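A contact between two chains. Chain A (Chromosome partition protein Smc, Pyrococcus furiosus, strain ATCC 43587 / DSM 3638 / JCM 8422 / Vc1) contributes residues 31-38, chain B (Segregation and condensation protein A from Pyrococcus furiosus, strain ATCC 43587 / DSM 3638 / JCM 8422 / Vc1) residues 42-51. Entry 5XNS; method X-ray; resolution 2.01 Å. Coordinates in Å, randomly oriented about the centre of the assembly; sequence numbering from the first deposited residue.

Chain A (31-38) IVGANGSG
Chain B 42-51: FLYLLFLENM

What backbones meet here? Chain B is helical through 42-50, and one side of it packs on chain A, where a strand containing I31(A) and V32(A) gives way to a loop. A type II turn from A34(A) to S37(A) follows; S37(A) N donates a hydrogen bond to A34(A) O at 3.0 Å. The segments run in the same general direction, paired residues offset by 13: G33(A) CA lies 5.7 Å from L46(B) CA, A34(A) CA 5.4 Å from F47(B) CA, and S37(A) CA 6.6 Å from N50(B) CA.

How do the leucines grip V32(A)? L43(B) (t, p) sets CD1 4.1 Å from V32(A) CB; one turn later L46(B) (m, t) brings CD1 to 3.8 Å from V32(A) CG2. V32(A), chi1 m, points toward the helix; all three are buried, as suits aliphatic side chains.

What links the two backbones? No direct hydrogen bond crosses; a water accepts from A34(A) N (2.9 Å) and donates to L46(B) O (2.8 Å).

Why does the loop fit the last turn? F47(B), chi1 m and chi2 -6°, meets G33(A) C with its ring edge (CE1, 3.8 Å), while its CD1 lies 3.9 Å from A34(A) CB. N50(B), chi1 t and chi2 68°, reaches that small CB with ND2 (3.7 Å) and S37(A) CA with OD1 (3.6 Å). G33(A), phi/psi 150/173, and G36(A), 91/2, adopt angles that call for glycine.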

ATOM      1  N   ILE A  31      10.496   7.874   5.269  1.00 20.80           N
ATOM      2  CA  ILE A  31      10.645   7.621   6.704  1.00 23.35           C
ATOM      3  C   ILE A  31      12.048   7.062   6.919  1.00 23.31           C
ATOM      4  O   ILE A  31      12.337   5.927   6.524  1.00 21.39           O
ATOM      5  CB  ILE A  31       9.599   6.630   7.236  1.00 22.22           C
ATOM      6  CG1 ILE A  31       8.181   6.951   6.760  1.00 21.07           C
ATOM      7  CG2 ILE A  31       9.652   6.593   8.759  1.00 19.21           C
ATOM      8  CD1 ILE A  31       7.695   8.290   7.202  1.00 28.74           C
ATOM      9  N   VAL A  32      12.940   7.830   7.541  1.00 21.92           N
ATOM     10  CA  VAL A  32      14.360   7.496   7.518  1.00 22.46           C
ATOM     11  C   VAL A  32      14.911   7.445   8.934  1.00 20.89           C
ATOM     12  O   VAL A  32      14.304   7.942   9.884  1.00 22.70           O
ATOM     13  CB  VAL A  32      15.176   8.480   6.661  1.00 22.59           C
ATOM     14  CG1 VAL A  32      14.456   8.727   5.329  1.00 23.58           C
ATOM     15  CG2 VAL A  32      15.388   9.790   7.426  1.00 22.84           C
ATOM     16  N   GLY A  33      16.087   6.849   9.047  1.00 23.51           N
ATOM     17  CA  GLY A  33      16.760   6.664  10.319  1.00 23.50           C
ATOM     18  C   GLY A  33      17.609   5.412  10.287  1.00 26.02           C
ATOM     19  O   GLY A  33      17.586   4.631   9.333  1.00 24.48           O
ATOM     20  N   ALA A  34      18.382   5.238  11.358  1.00 23.33           N
ATOM     21  CA  ALA A  34      19.212   4.050  11.519  1.00 25.71           C
ATOM     22  C   ALA A  34      18.367   2.778  11.499  1.00 25.25           C
ATOM     23  O   ALA A  34      17.180   2.782  11.850  1.00 23.91           O
ATOM     24  CB  ALA A  34      19.980   4.119  12.851  1.00 25.75           C
ATOM     25  N   ASN A  35      18.997   1.672  11.111  1.00 24.99           N
ATOM     26  CA  ASN A  35      18.380   0.382  11.353  1.00 28.17           C
ATOM     27  C   ASN A  35      18.295   0.163  12.857  1.00 29.79           C
ATOM     28  O   ASN A  35      19.250   0.420  13.591  1.00 32.37           O
ATOM     29  CB  ASN A  35      19.162  -0.739  10.659  1.00 31.97           C
ATOM     30  CG  ASN A  35      18.880  -0.810   9.130  1.00 40.83           C
ATOM     31  OD1 ASN A  35      17.851  -0.298   8.623  1.00 35.59           O
ATOM     32  ND2 ASN A  35      19.799  -1.433   8.396  1.00 35.42           N
ATOM     33  N   GLY A  36      17.130  -0.246  13.327  1.00 29.25           N
ATOM     34  CA  GLY A  36      16.892  -0.318  14.751  1.00 27.05           C
ATOM     35  C   GLY A  36      16.303   0.937  15.349  1.00 31.84           C
ATOM     36  O   GLY A  36      16.077   0.980  16.565  1.00 34.68           O
ATOM     37  N   SER A  37      16.024   1.958  14.541  1.00 23.90           N
ATOM     38  CA  SER A  37      15.452   3.177  15.103  1.00 23.80           C
ATOM     39  C   SER A  37      13.979   3.025  15.439  1.00 24.03           C
ATOM     40  O   SER A  37      13.455   3.823  16.221  1.00 23.05           O
ATOM     41  CB  SER A  37      15.600   4.343  14.127  1.00 25.70           C
ATOM     42  OG  SER A  37      15.018   3.994  12.884  1.00 23.21           O
ATOM     43  N   GLY A  38      13.297   2.041  14.860  1.00 22.97           N
ATOM     44  CA  GLY A  38      11.848   1.995  14.892  1.00 19.99           C
ATOM     45  C   GLY A  38      11.171   2.571  13.664  1.00 24.91           C
ATOM     46  O   GLY A  38       9.931   2.630  13.632  1.00 22.89           O
TER
ATOM     47  N   PHE B  42      20.676  15.363   7.328  1.00 22.71           N
ATOM     48  CA  PHE B  42      19.632  14.954   8.261  1.00 23.84           C
ATOM     49  C   PHE B  42      19.837  13.501   8.696  1.00 27.85           C
ATOM     50  O   PHE B  42      19.828  13.187   9.898  1.00 24.63           O
ATOM     51  CB  PHE B  42      18.269  15.164   7.596  1.00 22.78           C
ATOM     52  CG  PHE B  42      17.090  14.975   8.508  1.00 27.35           C
ATOM     53  CD1 PHE B  42      17.096  15.481   9.805  1.00 29.13           C
ATOM     54  CD2 PHE B  42      15.942  14.326   8.048  1.00 24.37           C
ATOM     55  CE1 PHE B  42      15.995  15.310  10.638  1.00 32.42           C
ATOM     56  CE2 PHE B  42      14.831  14.163   8.866  1.00 25.61           C
ATOM     57  CZ  PHE B  42      14.854  14.655  10.165  1.00 27.26           C
ATOM     58  N   LEU B  43      20.101  12.616   7.727  1.00 24.26           N
ATOM     59  CA  LEU B  43      20.283  11.195   8.020  1.00 25.79           C
ATOM     60  C   LEU B  43      21.467  10.963   8.950  1.00 27.12           C
ATOM     61  O   LEU B  43      21.362  10.220   9.934  1.00 26.55           O
ATOM     62  CB  LEU B  43      20.473  10.414   6.719  1.00 24.60           C
ATOM     63  CG  LEU B  43      20.546   8.887   6.794  1.00 27.29           C
ATOM     64  CD1 LEU B  43      19.231   8.309   7.258  1.00 25.53           C
ATOM     65  CD2 LEU B  43      20.889   8.342   5.413  1.00 26.90           C
ATOM     66  N   TYR B  44      22.608  11.587   8.647  1.00 25.80           N
ATOM     67  CA  TYR B  44      23.797  11.403   9.471  1.00 25.12           C
ATOM     68  C   TYR B  44      23.544  11.863  10.905  1.00 26.73           C
ATOM     69  O   TYR B  44      23.997  11.220  11.864  1.00 23.98           O
ATOM     70  CB  TYR B  44      24.975  12.149   8.838  1.00 28.93           C
ATOM     71  CG  TYR B  44      25.472  11.495   7.550  1.00 31.15           C
ATOM     72  CD1 TYR B  44      24.903  10.316   7.086  1.00 31.44           C
ATOM     73  CD2 TYR B  44      26.510  12.042   6.822  1.00 32.37           C
ATOM     74  CE1 TYR B  44      25.346   9.708   5.931  1.00 34.37           C
ATOM     75  CE2 TYR B  44      26.965  11.444   5.661  1.00 34.89           C
ATOM     76  CZ  TYR B  44      26.380  10.276   5.219  1.00 39.60           C
ATOM     77  OH  TYR B  44      26.823   9.670   4.055  1.00 49.88           O
ATOM     78  N   LEU B  45      22.792  12.955  11.072  1.00 22.22           N
ATOM     79  CA  LEU B  45      22.404  13.374  12.410  1.00 26.40           C
ATOM     80  C   LEU B  45      21.503  12.330  13.073  1.00 28.11           C
ATOM     81  O   LEU B  45      21.682  12.007  14.254  1.00 26.52           O
ATOM     82  CB  LEU B  45      21.730  14.741  12.350  1.00 22.97           C
ATOM     83  CG  LEU B  45      22.686  15.879  11.986  1.00 25.63           C
ATOM     84  CD1 LEU B  45      21.896  17.124  11.626  1.00 28.67           C
ATOM     85  CD2 LEU B  45      23.705  16.166  13.114  1.00 25.60           C
ATOM     86  N   LEU B  46      20.570  11.743  12.319  1.00 24.37           N
ATOM     87  CA  LEU B  46      19.721  10.720  12.927  1.00 27.05           C
ATOM     88  C   LEU B  46      20.533   9.493  13.313  1.00 27.28           C
ATOM     89  O   LEU B  46      20.245   8.854  14.334  1.00 24.10           O
ATOM     90  CB  LEU B  46      18.574  10.345  11.994  1.00 20.69           C
ATOM     91  CG  LEU B  46      17.655  11.540  11.777  1.00 23.74           C
ATOM     92  CD1 LEU B  46      16.940  11.416  10.431  1.00 25.77           C
ATOM     93  CD2 LEU B  46      16.675  11.688  12.923  1.00 22.04           C
ATOM     94  N   PHE B  47      21.540   9.135  12.500  1.00 26.62           N
ATOM     95  CA  PHE B  47      22.482   8.088  12.897  1.00 28.07           C
ATOM     96  C   PHE B  47      23.163   8.446  14.218  1.00 31.64           C
ATOM     97  O   PHE B  47      23.239   7.627  15.145  1.00 27.79           O
ATOM     98  CB  PHE B  47      23.532   7.867  11.802  1.00 25.94           C
ATOM     99  CG  PHE B  47      23.008   7.172  10.555  1.00 29.83           C
ATOM    100  CD1 PHE B  47      21.712   6.681  10.490  1.00 28.62           C
ATOM    101  CD2 PHE B  47      23.826   7.019   9.443  1.00 32.39           C
ATOM    102  CE1 PHE B  47      21.244   6.037   9.346  1.00 27.89           C
ATOM    103  CE2 PHE B  47      23.369   6.384   8.297  1.00 31.90           C
ATOM    104  CZ  PHE B  47      22.080   5.891   8.249  1.00 29.00           C
ATOM    105  N   LEU B  48      23.665   9.679  14.321  1.00 27.75           N
ATOM    106  CA  LEU B  48      24.345  10.090  15.542  1.00 32.87           C
ATOM    107  C   LEU B  48      23.383  10.102  16.721  1.00 32.36           C
ATOM    108  O   LEU B  48      23.767   9.780  17.850  1.00 30.60           O
ATOM    109  CB  LEU B  48      25.004  11.459  15.344  1.00 27.93           C
ATOM    110  CG  LEU B  48      26.309  11.445  14.520  1.00 32.05           C
ATOM    111  CD1 LEU B  48      26.685  12.841  14.088  1.00 31.01           C
ATOM    112  CD2 LEU B  48      27.469  10.803  15.278  1.00 29.70           C
ATOM    113  N   GLU B  49      22.124  10.460  16.485  1.00 30.24           N
ATOM    114  CA  GLU B  49      21.194  10.506  17.603  1.00 34.54           C
ATOM    115  C   GLU B  49      20.817   9.106  18.067  1.00 35.62           C
ATOM    116  O   GLU B  49      20.670   8.877  19.269  1.00 32.41           O
ATOM    117  CB  GLU B  49      19.948  11.302  17.239  1.00 29.71           C
ATOM    118  CG  GLU B  49      19.006  11.439  18.421  1.00 36.27           C
ATOM    119  CD  GLU B  49      17.880  12.394  18.162  1.00 36.68           C
ATOM    120  OE1 GLU B  49      17.270  12.290  17.074  1.00 37.72           O
ATOM    121  OE2 GLU B  49      17.618  13.246  19.048  1.00 38.23           O
ATOM    122  N   ASN B  50      20.693   8.156  17.138  1.00 31.87           N
ATOM    123  CA  ASN B  50      20.360   6.794  17.535  1.00 32.49           C
ATOM    124  C   ASN B  50      21.482   6.160  18.347  1.00 37.26           C
ATOM    125  O   ASN B  50      21.227   5.251  19.141  1.00 36.18           O
ATOM    126  CB  ASN B  50      20.050   5.952  16.297  1.00 30.04           C
ATOM    127  CG  ASN B  50      19.158   4.772  16.616  1.00 32.82           C
ATOM    128  OD1 ASN B  50      17.981   4.943  16.958  1.00 27.39           O
ATOM    129  ND2 ASN B  50      19.715   3.574  16.531  1.00 24.06           N
ATOM    130  N   MET B  51      22.719   6.616  18.161  1.00 35.77           N
ATOM    131  CA  MET B  51      23.857   6.160  18.949  1.00 38.43           C
ATOM    132  C   MET B  51      24.070   6.974  20.218  1.00 38.45           C
ATOM    133  O   MET B  51      25.040   6.720  20.938  1.00 38.91           O
ATOM    134  CB  MET B  51      25.147   6.205  18.124  1.00 38.41           C
ATOM    135  CG  MET B  51      25.133   5.387  16.866  1.00 36.07           C
ATOM    136  SD  MET B  51      26.647   5.676  15.909  1.00 56.49           S
ATOM    137  CE  MET B  51      26.410   7.315  15.275  1.00 42.44           C
TER
HETATM  138  O   HOH W   1      18.152   7.103  13.541  1.00 18.96           O